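Local coordinates for putative glycoside hydrolase (PDB 3HBZ), which is a putative glycoside hydrolase that binds calcium and may take part in carbohydrate metabolism, at residues 185-190 against 197-202. Residues are numbered along the deposited sequence; the frame is centred on the assembly and turned at random.
Sequences GSFDVG and LKATKF
Ser186 and Lys201 face each other as an antiparallel hydrogen-bonded pair: Ser186 N donates to Lys201 O (2.9 Å), and Lys201 N returns a bond to Ser186 O. Two residues on, past the Phe187-Thr200 pair, Asp188 N gives the straightest of the three bonds to Ala199 O (2.8 Å, 167° at the hydrogen), meeting a lone pair in the carbonyl plane. Asp188 OD1 accepts from Gly190 N, forming an Asx turn just beyond the strand, while OD2 makes a long salt bridge to Lys201 NZ (3.6 Å). Lysine suits this place because its chain, extended beyond CG, carries the ammonium past Ser186 OG to the acid; NZ also hydrogen-bonds a hexaethylene glycol, probably from the crystallisation liquor. Gly185 CA makes a CA-H...O contact with Lys201 O (3.1 Å); a CB would strike that oxygen, and the backbone angles alone call for glycine. On the face opposite Ser186 and Lys201, Phe187 CG stands anti to the backbone N (chi1 -173°), CE1 reaches Ala199 CB (3.6 Å), and Thr200 CG2 meets the ring edge. An alanine in place of Phe187 would probably leave Ala199 CB and Thr200 CG2 without their aromatic neighbour. Strands 185-187 and 200-202 form a beta hairpin whose long connection includes the short, weakly bonded helix 196-199.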
loop_
_atom_site.group_PDB
_atom_site.type_symbol
_atom_site.label_atom_id
_atom_site.label_comp_id
_atom_site.label_asym_id
_atom_site.label_seq_id
_atom_site.Cartn_x
_atom_site.Cartn_y
_atom_site.Cartn_z
ATOM N N GLY A 185 -3.463 0.536 1.832
ATOM C CA GLY A 185 -2.713 1.348 2.814
ATOM C C GLY A 185 -1.659 2.206 2.117
ATOM O O GLY A 185 -1.840 2.639 0.968
ATOM N N SER A 186 -0.541 2.435 2.801
ATOM C CA SER A 186 0.557 3.139 2.187
ATOM C C SER A 186 1.910 2.629 2.664
ATOM O O SER A 186 2.009 1.932 3.682
ATOM C CB SER A 186 0.430 4.646 2.458
ATOM O OG SER A 186 0.435 4.903 3.841
ATOM N N PHE A 187 2.949 2.986 1.912
ATOM C CA PHE A 187 4.324 2.578 2.248
ATOM C C PHE A 187 5.105 3.828 2.627
ATOM O O PHE A 187 5.255 4.728 1.842
ATOM C CB PHE A 187 5.022 1.873 1.097
ATOM C CG PHE A 187 6.395 1.282 1.473
ATOM C CD1 PHE A 187 6.477 0.125 2.183
ATOM C CD2 PHE A 187 7.560 1.920 1.141
ATOM C CE1 PHE A 187 7.692 -0.427 2.527
ATOM C CE2 PHE A 187 8.796 1.391 1.512
ATOM C CZ PHE A 187 8.850 0.215 2.186
ATOM N N ASP A 188 5.566 3.894 3.868
ATOM C CA ASP A 188 6.265 5.070 4.358
ATOM C C ASP A 188 7.751 4.868 4.148
ATOM O O ASP A 188 8.420 4.200 4.940
ATOM C CB ASP A 188 5.903 5.290 5.814
ATOM C CG ASP A 188 6.709 6.419 6.483
ATOM O OD1 ASP A 188 7.622 6.991 5.879
ATOM O OD2 ASP A 188 6.420 6.665 7.635
ATOM N N VAL A 189 8.277 5.477 3.093
ATOM C CA VAL A 189 9.624 5.164 2.645
ATOM C C VAL A 189 10.660 5.673 3.649
ATOM O O VAL A 189 11.756 5.193 3.643
ATOM C CB VAL A 189 9.941 5.715 1.220
ATOM C CG1 VAL A 189 10.104 7.253 1.242
ATOM C CG2 VAL A 189 11.218 5.028 0.645
ATOM N N GLY A 190 10.276 6.570 4.565
ATOM C CA GLY A 190 11.192 7.065 5.599
ATOM C C GLY A 190 11.537 5.988 6.629
ATOM O O GLY A 190 12.548 6.085 7.277
ATOM N N LEU A 197 8.974 -2.797 9.370
ATOM C CA LEU A 197 7.630 -3.234 9.741
ATOM C C LEU A 197 6.683 -2.041 9.960
ATOM O O LEU A 197 5.479 -2.211 9.882
ATOM C CB LEU A 197 7.681 -4.082 11.007
ATOM C CG LEU A 197 8.393 -5.453 10.992
ATOM C CD1 LEU A 197 8.406 -6.074 12.439
ATOM C CD2 LEU A 197 7.772 -6.447 9.956
ATOM N N LYS A 198 7.249 -0.876 10.335
ATOM C CA LYS A 198 6.492 0.375 10.456
ATOM C C LYS A 198 6.253 1.026 9.099
ATOM O O LYS A 198 5.398 1.885 8.981
ATOM C CB LYS A 198 7.209 1.382 11.348
ATOM C CG LYS A 198 7.515 0.897 12.808
ATOM C CD LYS A 198 6.304 0.697 13.613
ATOM C CE LYS A 198 5.777 1.961 14.286
ATOM N NZ LYS A 198 4.389 1.577 14.774
ATOM N N ALA A 199 7.014 0.626 8.091
ATOM C CA ALA A 199 6.887 1.185 6.754
ATOM C C ALA A 199 5.591 0.769 6.061
ATOM O O ALA A 199 5.052 1.536 5.254
ATOM C CB ALA A 199 8.083 0.776 5.891
ATOM N N THR A 200 5.111 -0.438 6.322
ATOM C CA THR A 200 3.872 -0.941 5.710
ATOM C C THR A 200 2.678 -0.542 6.559
ATOM O O THR A 200 2.358 -1.196 7.555
ATOM C CB THR A 200 3.910 -2.476 5.511
ATOM O OG1 THR A 200 4.190 -3.095 6.744
ATOM C CG2 THR A 200 5.009 -2.878 4.555
ATOM N N LYS A 201 1.996 0.529 6.134
ATOM C CA LYS A 201 0.854 1.034 6.853
ATOM C C LYS A 201 -0.402 0.455 6.244
ATOM O O LYS A 201 -0.750 0.760 5.125
ATOM C CB LYS A 201 0.813 2.553 6.828
ATOM C CG LYS A 201 1.998 3.187 7.584
ATOM C CD LYS A 201 1.918 4.701 7.629
ATOM C CE LYS A 201 2.839 5.285 8.726
ATOM N NZ LYS A 201 3.018 6.787 8.658
ATOM N N PHE A 202 -1.062 -0.394 7.010
ATOM C CA PHE A 202 -2.174 -1.191 6.518
ATOM C C PHE A 202 -3.510 -0.555 6.839
ATOM O O PHE A 202 -3.867 -0.347 8.020
ATOM C CB PHE A 202 -2.166 -2.579 7.187
ATOM C CG PHE A 202 -0.919 -3.411 6.921
ATOM C CD1 PHE A 202 -0.415 -3.568 5.635
ATOM C CD2 PHE A 202 -0.293 -4.095 7.973
ATOM C CE1 PHE A 202 0.713 -4.372 5.376
ATOM C CE2 PHE A 202 0.830 -4.923 7.715
ATOM C CZ PHE A 202 1.331 -5.060 6.432
#